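Local coordinates for protein dTDP-4-amino-4,6-dideoxyglucose formyltransferase (Mycobacterium tuberculosis CAS/NITR204, PDB 5VYQ) that probably transfers a formyl group from a folate cofactor to the 4-amino group of the nucleotide-linked sugar dTDP-4-amino-4,6-dideoxyglucose, at residues 49-54 / 60-65; 231-234 / 240-243. All blocks are in the same frame, centred on the assembly; numbering follows the deposited sequence.

Contact 1 of 2, residues 49-54 / 60-65; sequences VYQSPI and VPRCDV. With NA (sodium ion), chain L.
Gln51 and Arg62 meet twice, through their backbones and through their side chains. Gln51 N donates to Pro61 O at 2.8 Å, and Gln51 O accepts from Cys63 N at 2.8 Å, which brackets Arg62 in a single beta bridge. The Gln51 side chain leaves with CG between its backbone N and carbonyl carbon (chi1 73°) and then runs extended. Its NE2 reaches Val60 O at 2.9 Å, almost in the amide plane, while OE1 takes Leu57 N, between the segments. The extended Arg62 chain brings its guanidinium onto this amide, the planes 13° apart, with Gln51 NE2 over its centre. NH1 bonds Gly55 O, and Ser52 O, at the guanidinium edge, takes a weak bond from it. The segments lead from edge strand 47-50 of the Rossmann-like formyltransferase sheet into helix 65-75, where Asp64 is the N-cap, its OD1 bonded to Glu67 N and Gln86 NE2. Ser52 OG accepts from Ile54 N in an ST turn and also bonds Asp29. The Tyr50 ring has Pro61 O at its edge, and its CD2 is 3.8 Å from Pro61 CB. Cys63 SG lies well above the Tyr50 ring face, 5.2 Å from its centroid, a sulfur-aromatic contact. Tyr50 OH binds a sodium ion at 2.6 Å.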
ATOM      1  N   VAL A  49      23.546  17.241 -26.180  1.00 11.90           N
ATOM      2  CA  VAL A  49      22.524  16.524 -25.449  1.00 12.61           C
ATOM      3  C   VAL A  49      21.154  16.955 -25.968  1.00 14.00           C
ATOM      4  O   VAL A  49      20.774  18.141 -25.963  1.00 14.28           O
ATOM      5  CB  VAL A  49      22.649  16.764 -23.929  1.00 13.73           C
ATOM      6  CG1 VAL A  49      21.493  16.120 -23.210  1.00 15.15           C
ATOM      7  CG2 VAL A  49      23.987  16.240 -23.409  1.00 14.58           C
ATOM      8  N   TYR A  50      20.413  15.983 -26.456  1.00 11.93           N
ATOM      9  CA  TYR A  50      19.068  16.151 -26.945  1.00 12.90           C
ATOM     10  C   TYR A  50      18.129  15.092 -26.416  1.00 13.49           C
ATOM     11  O   TYR A  50      18.549  14.022 -25.969  1.00 12.70           O
ATOM     12  CB  TYR A  50      19.046  16.015 -28.458  1.00 12.54           C
ATOM     13  CG  TYR A  50      19.650  17.090 -29.257  1.00 14.34           C
ATOM     14  CD1 TYR A  50      20.968  17.038 -29.656  1.00 12.99           C
ATOM     15  CD2 TYR A  50      18.824  18.079 -29.779  1.00 17.46           C
ATOM     16  CE1 TYR A  50      21.511  18.028 -30.459  1.00 17.35           C
ATOM     17  CE2 TYR A  50      19.352  19.064 -30.586  1.00 19.43           C
ATOM     18  CZ  TYR A  50      20.682  19.035 -30.912  1.00 17.80           C
ATOM     19  OH  TYR A  50      21.133  20.008 -31.770  1.00 20.83           O
ATOM     20  N   GLN A  51      16.843  15.418 -26.433  1.00 12.45           N
ATOM     21  CA  GLN A  51      15.825  14.426 -26.224  1.00 14.00           C
ATOM     22  C   GLN A  51      15.180  14.062 -27.530  1.00 15.04           C
ATOM     23  O   GLN A  51      15.366  14.740 -28.538  1.00 14.60           O
ATOM     24  CB  GLN A  51      14.822  14.858 -25.170  1.00 15.19           C
ATOM     25  CG  GLN A  51      13.887  15.947 -25.654  1.00 15.70           C
ATOM     26  CD  GLN A  51      12.845  16.295 -24.597  1.00 19.81           C
ATOM     27  OE1 GLN A  51      12.309  15.450 -23.894  1.00 17.40           O
ATOM     28  NE2 GLN A  51      12.563  17.569 -24.492  1.00 20.30           N
ATOM     29  N   SER A  52      14.480  12.941 -27.529  1.00 14.84           N
ATOM     30  CA  SER A  52      13.806  12.487 -28.741  1.00 15.63           C
ATOM     31  C   SER A  52      12.435  13.190 -28.833  1.00 16.77           C
ATOM     32  O   SER A  52      12.047  13.995 -27.963  1.00 15.67           O
ATOM     33  CB  SER A  52      13.761  10.969 -28.784  1.00 17.22           C
ATOM     34  OG  SER A  52      12.625  10.515 -28.115  1.00 17.27           O
ATOM     35  N   PRO A  53      11.717  12.934 -29.936  1.00 18.76           N
ATOM     36  CA  PRO A  53      10.352  13.473 -29.991  1.00 21.28           C
ATOM     37  C   PRO A  53       9.420  12.867 -28.917  1.00 22.47           C
ATOM     38  O   PRO A  53       8.389  13.440 -28.621  1.00 27.80           O
ATOM     39  CB  PRO A  53       9.866  13.076 -31.400  1.00 24.13           C
ATOM     40  CG  PRO A  53      11.066  12.577 -32.148  1.00 23.46           C
ATOM     41  CD  PRO A  53      12.045  12.102 -31.100  1.00 20.32           C
ATOM     42  N   ILE A  54       9.778  11.710 -28.361  1.00 22.61           N
ATOM     43  CA  ILE A  54       8.994  11.032 -27.322  1.00 22.46           C
ATOM     44  C   ILE A  54       9.231  11.612 -25.927  1.00 21.58           C
ATOM     45  O   ILE A  54       8.361  11.526 -25.050  1.00 21.17           O
ATOM     46  CB  ILE A  54       9.273   9.520 -27.350  1.00 22.89           C
ATOM     47  CG1 ILE A  54       8.952   8.935 -28.734  1.00 23.43           C
ATOM     48  CG2 ILE A  54       8.533   8.798 -26.221  1.00 24.81           C
ATOM     49  CD1 ILE A  54       9.527   7.542 -28.962  1.00 24.43           C
ATOM     50  N   VAL A  60      14.594  20.869 -22.932  1.00 21.31           N
ATOM     51  CA  VAL A  60      15.654  20.132 -23.617  1.00 20.19           C
ATOM     52  C   VAL A  60      15.367  20.095 -25.121  1.00 17.81           C
ATOM     53  O   VAL A  60      14.260  19.736 -25.523  1.00 18.15           O
ATOM     54  CB  VAL A  60      15.721  18.714 -23.042  1.00 19.50           C
ATOM     55  CG1 VAL A  60      16.823  17.945 -23.764  1.00 20.70           C
ATOM     56  CG2 VAL A  60      15.988  18.813 -21.548  1.00 22.29           C
ATOM     57  N   PRO A  61      16.352  20.452 -25.948  1.00 18.34           N
ATOM     58  CA  PRO A  61      16.096  20.444 -27.390  1.00 17.45           C
ATOM     59  C   PRO A  61      15.853  19.048 -27.916  1.00 17.45           C
ATOM     60  O   PRO A  61      16.328  18.051 -27.320  1.00 14.36           O
ATOM     61  CB  PRO A  61      17.358  21.048 -28.004  1.00 19.71           C
ATOM     62  CG  PRO A  61      18.397  20.959 -26.945  1.00 20.50           C
ATOM     63  CD  PRO A  61      17.712  20.916 -25.622  1.00 18.20           C
ATOM     64  N   ARG A  62      15.069  18.998 -28.977  1.00 15.78           N
ATOM     65  CA  ARG A  62      14.647  17.722 -29.564  1.00 16.33           C
ATOM     66  C   ARG A  62      15.415  17.327 -30.833  1.00 16.74           C
ATOM     67  O   ARG A  62      15.823  18.175 -31.645  1.00 17.40           O
ATOM     68  CB  ARG A  62      13.153  17.743 -29.824  1.00 18.80           C
ATOM     69  CG  ARG A  62      12.303  18.060 -28.603  1.00 21.80           C
ATOM     70  CD  ARG A  62      10.830  17.958 -28.921  1.00 23.40           C
ATOM     71  NE  ARG A  62      10.070  18.058 -27.674  1.00 25.68           N
ATOM     72  CZ  ARG A  62       9.771  17.050 -26.867  1.00 26.11           C
ATOM     73  NH1 ARG A  62      10.123  15.801 -27.136  1.00 25.03           N
ATOM     74  NH2 ARG A  62       9.080  17.296 -25.762  1.00 29.74           N
ATOM     75  N   CYS A  63      15.592  16.014 -31.021  1.00 14.05           N
ATOM     76  CA  CYS A  63      16.158  15.475 -32.239  1.00 15.21           C
ATOM     77  C   CYS A  63      15.423  14.223 -32.649  1.00 16.15           C
ATOM     78  O   CYS A  63      15.320  13.261 -31.871  1.00 15.28           O
ATOM     79  CB  CYS A  63      17.632  15.168 -32.015  1.00 16.35           C
ATOM     80  SG  CYS A  63      18.463  14.439 -33.446  1.00 19.38           S
ATOM     81  N   ASP A  64      14.870  14.254 -33.858  1.00 15.59           N
ATOM     82  CA  ASP A  64      14.177  13.102 -34.413  1.00 16.57           C
ATOM     83  C   ASP A  64      15.249  12.308 -35.139  1.00 16.25           C
ATOM     84  O   ASP A  64      15.643  12.582 -36.281  1.00 16.15           O
ATOM     85  CB  ASP A  64      13.041  13.502 -35.353  1.00 17.36           C
ATOM     86  CG  ASP A  64      12.276  12.307 -35.856  1.00 19.38           C
ATOM     87  OD1 ASP A  64      12.890  11.226 -36.085  1.00 19.98           O
ATOM     88  OD2 ASP A  64      11.059  12.476 -36.035  1.00 26.88           O
ATOM     89  N   VAL A  65      15.660  11.232 -34.477  1.00 16.13           N
ATOM     90  CA  VAL A  65      16.721  10.391 -34.913  1.00 18.30           C
ATOM     91  C   VAL A  65      16.476   9.756 -36.276  1.00 18.07           C
ATOM     92  O   VAL A  65      17.391   9.656 -37.081  1.00 18.97           O
ATOM     93  CB  VAL A  65      16.991   9.396 -33.756  1.00 26.64           C
ATOM     94  CG1 VAL A  65      17.647   8.125 -34.205  1.00 30.24           C
ATOM     95  CG2 VAL A  65      17.765  10.107 -32.666  1.00 26.81           C
TER
HETATM   96 NA    NA L 310      19.781  21.654 -33.250  1.00 32.86          NA

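Contact 2 of 2, residues 231-234 / 240-243; sequences AWFV and KVFV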
ATOM      1  N   ALA A 231      -1.046  -1.100 -10.901  1.00 10.72           N
ATOM      2  CA  ALA A 231      -1.871  -2.292 -10.723  1.00 11.36           C
ATOM      3  C   ALA A 231      -3.356  -1.903 -10.535  1.00 11.12           C
ATOM      4  O   ALA A 231      -3.649  -0.891  -9.869  1.00  9.55           O
ATOM      5  CB  ALA A 231      -1.415  -2.993  -9.471  1.00 11.61           C
ATOM      6  N   TRP A 232      -4.220  -2.705 -11.146  1.00 10.86           N
ATOM      7  CA  TRP A 232      -5.654  -2.482 -10.993  1.00 11.67           C
ATOM      8  C   TRP A 232      -6.381  -3.786 -11.084  1.00 11.61           C
ATOM      9  O   TRP A 232      -5.935  -4.748 -11.694  1.00 12.75           O
ATOM     10  CB  TRP A 232      -6.152  -1.519 -12.072  1.00 12.84           C
ATOM     11  CG  TRP A 232      -5.906  -1.935 -13.491  1.00 13.02           C
ATOM     12  CD1 TRP A 232      -4.742  -1.783 -14.208  1.00 15.47           C
ATOM     13  CD2 TRP A 232      -6.830  -2.559 -14.400  1.00 15.91           C
ATOM     14  NE1 TRP A 232      -4.881  -2.286 -15.482  1.00 16.49           N
ATOM     15  CE2 TRP A 232      -6.161  -2.736 -15.639  1.00 17.03           C
ATOM     16  CE3 TRP A 232      -8.153  -2.954 -14.303  1.00 16.57           C
ATOM     17  CZ2 TRP A 232      -6.787  -3.281 -16.762  1.00 18.30           C
ATOM     18  CZ3 TRP A 232      -8.764  -3.505 -15.408  1.00 20.87           C
ATOM     19  CH2 TRP A 232      -8.079  -3.685 -16.626  1.00 20.91           C
ATOM     20  N   PHE A 233      -7.544  -3.819 -10.469  1.00 12.66           N
ATOM     21  CA  PHE A 233      -8.494  -4.911 -10.676  1.00 12.24           C
ATOM     22  C   PHE A 233      -9.843  -4.278 -10.978  1.00 11.73           C
ATOM     23  O   PHE A 233     -10.018  -3.086 -10.771  1.00 12.72           O
ATOM     24  CB  PHE A 233      -8.567  -5.825  -9.458  1.00 12.47           C
ATOM     25  CG  PHE A 233      -9.026  -5.162  -8.185  1.00 11.35           C
ATOM     26  CD1 PHE A 233      -8.108  -4.631  -7.277  1.00 11.98           C
ATOM     27  CD2 PHE A 233     -10.351  -5.171  -7.812  1.00 12.91           C
ATOM     28  CE1 PHE A 233      -8.504  -4.063  -6.078  1.00 12.69           C
ATOM     29  CE2 PHE A 233     -10.775  -4.589  -6.628  1.00 12.53           C
ATOM     30  CZ  PHE A 233      -9.851  -4.022  -5.749  1.00 12.92           C
ATOM     31  N   VAL A 234     -10.772  -5.097 -11.453  1.00 11.74           N
ATOM     32  CA  VAL A 234     -12.168  -4.696 -11.595  1.00 15.71           C
ATOM     33  C   VAL A 234     -12.968  -5.521 -10.599  1.00 13.95           C
ATOM     34  O   VAL A 234     -12.779  -6.726 -10.505  1.00 14.89           O
ATOM     35  CB  VAL A 234     -12.640  -4.858 -13.058  1.00 18.90           C
ATOM     36  CG1 VAL A 234     -14.117  -4.531 -13.173  1.00 21.72           C
ATOM     37  CG2 VAL A 234     -11.863  -3.836 -13.887  1.00 23.12           C
ATOM     38  N   LYS A 240     -13.208  -0.192 -11.578  1.00 14.71           N
ATOM     39  CA  LYS A 240     -11.742  -0.290 -11.537  1.00 15.15           C
ATOM     40  C   LYS A 240     -11.171   0.280 -10.263  1.00 12.64           C
ATOM     41  O   LYS A 240     -11.493   1.412  -9.825  1.00 13.43           O
ATOM     42  CB  LYS A 240     -11.145   0.442 -12.731  1.00 19.25           C
ATOM     43  CG  LYS A 240      -9.645   0.295 -12.896  1.00 21.63           C
ATOM     44  CD  LYS A 240      -9.160   0.907 -14.212  1.00 25.75           C
ATOM     45  CE  LYS A 240      -9.738   0.185 -15.421  1.00 29.88           C
ATOM     46  NZ  LYS A 240      -9.229   0.776 -16.689  1.00 36.71           N
ATOM     47  N   VAL A 241     -10.244  -0.483  -9.681  1.00 11.78           N
ATOM     48  CA  VAL A 241      -9.594  -0.045  -8.465  1.00 10.91           C
ATOM     49  C   VAL A 241      -8.076  -0.203  -8.606  1.00 10.98           C
ATOM     50  O   VAL A 241      -7.648  -1.275  -8.952  1.00 11.76           O
ATOM     51  CB  VAL A 241     -10.081  -0.844  -7.247  1.00 10.97           C
ATOM     52  CG1 VAL A 241      -9.384  -0.383  -5.992  1.00 12.06           C
ATOM     53  CG2 VAL A 241     -11.611  -0.757  -7.047  1.00 11.25           C
ATOM     54  N   PHE A 242      -7.338   0.828  -8.244  1.00 10.51           N
ATOM     55  CA  PHE A 242      -5.872   0.815  -8.319  1.00 11.24           C
ATOM     56  C   PHE A 242      -5.262   0.357  -7.003  1.00 10.88           C
ATOM     57  O   PHE A 242      -5.823   0.558  -5.935  1.00 11.33           O
ATOM     58  CB  PHE A 242      -5.332   2.208  -8.679  1.00 11.60           C
ATOM     59  CG  PHE A 242      -5.741   2.640 -10.046  1.00 14.34           C
ATOM     60  CD1 PHE A 242      -5.196   2.022 -11.146  1.00 15.40           C
ATOM     61  CD2 PHE A 242      -6.726   3.606 -10.222  1.00 15.26           C
ATOM     62  CE1 PHE A 242      -5.573   2.368 -12.431  1.00 17.18           C
ATOM     63  CE2 PHE A 242      -7.110   3.965 -11.506  1.00 18.20           C
ATOM     64  CZ  PHE A 242      -6.542   3.333 -12.609  1.00 16.92           C
ATOM     65  N   VAL A 243      -4.117  -0.322  -7.050  1.00 11.41           N
ATOM     66  CA  VAL A 243      -3.583  -0.950  -5.848  1.00 12.00           C
ATOM     67  C   VAL A 243      -2.072  -0.725  -5.822  1.00 12.49           C
ATOM     68  O   VAL A 243      -1.425  -0.938  -6.840  1.00 12.67           O
ATOM     69  CB  VAL A 243      -3.689  -2.491  -5.878  1.00 15.62           C
ATOM     70  CG1 VAL A 243      -3.313  -3.054  -4.512  1.00 15.25           C
ATOM     71  CG2 VAL A 243      -5.055  -2.971  -6.297  1.00 19.57           C
TER
HETATM   72  O   HOH W   1       0.374   0.199  -8.656  1.00 12.49           O
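Lys240 lies across the indole of Trp232, and its chain can be followed outward. CB lies 4.2 Å from Phe233 O, at the limit of contact. CG, anti to the backbone N (chi1 -174°), meets Trp232 CE3 at 3.8 Å. CD stays over the same side, near Trp232 CE3 and CD2. The chain bends at chi3 (-64°), which keeps CE over the ring, 3.7 Å from Trp232 CE3. NZ ends above the six-membered ring, 4.4 Å from its centroid and 6° off the normal, a cation-pi contact. A long, weak ion pair also links NZ to Glu250 of the second subunit. On the face of the sheet that carries Trp232 and Lys240, Phe242 CD1 touches Trp232 CB at 3.8 Å.

The other face of the sheet carries Ala231, Phe233, Val241 and Val243. Val241 CB sits over the Phe233 ring, 3.5 Å from CZ, and Val243 CG2 packs at the ring edge. Phe233 and Val241 exchange two backbone bonds, Val241 N to Phe233 O being 2.8 Å. A water joins Ala231 N to Val243 O. Val241 to Val243 also pair antiparallel with a strand of the second subunit. The arrangement is a beta hairpin in the C-terminal dimerization domain, its sheet continued across the subunit interface.

Contact 1 and contact 2 lie in different parts of the chain and follow one another in sequence. Their centres are 34 Å apart, and their nearest atoms are about 20 Å apart, so they do not touch. Contact 1 belongs to the formyltransferase sheet, close to the folinic acid and dTDP-sugar. The Ile54 side chain is about 7 Å from the bound folinic acid and about 8 Å from the dTDP-sugar, near the pocket but not against either ligand. Contact 2 is at the dimer interface, its centre 26 Å from that of the chain. Contact 1 touches no other protein chain of the assembly, whereas both strands of contact 2 reach the second subunit, Phe233 by packing on its Leu217.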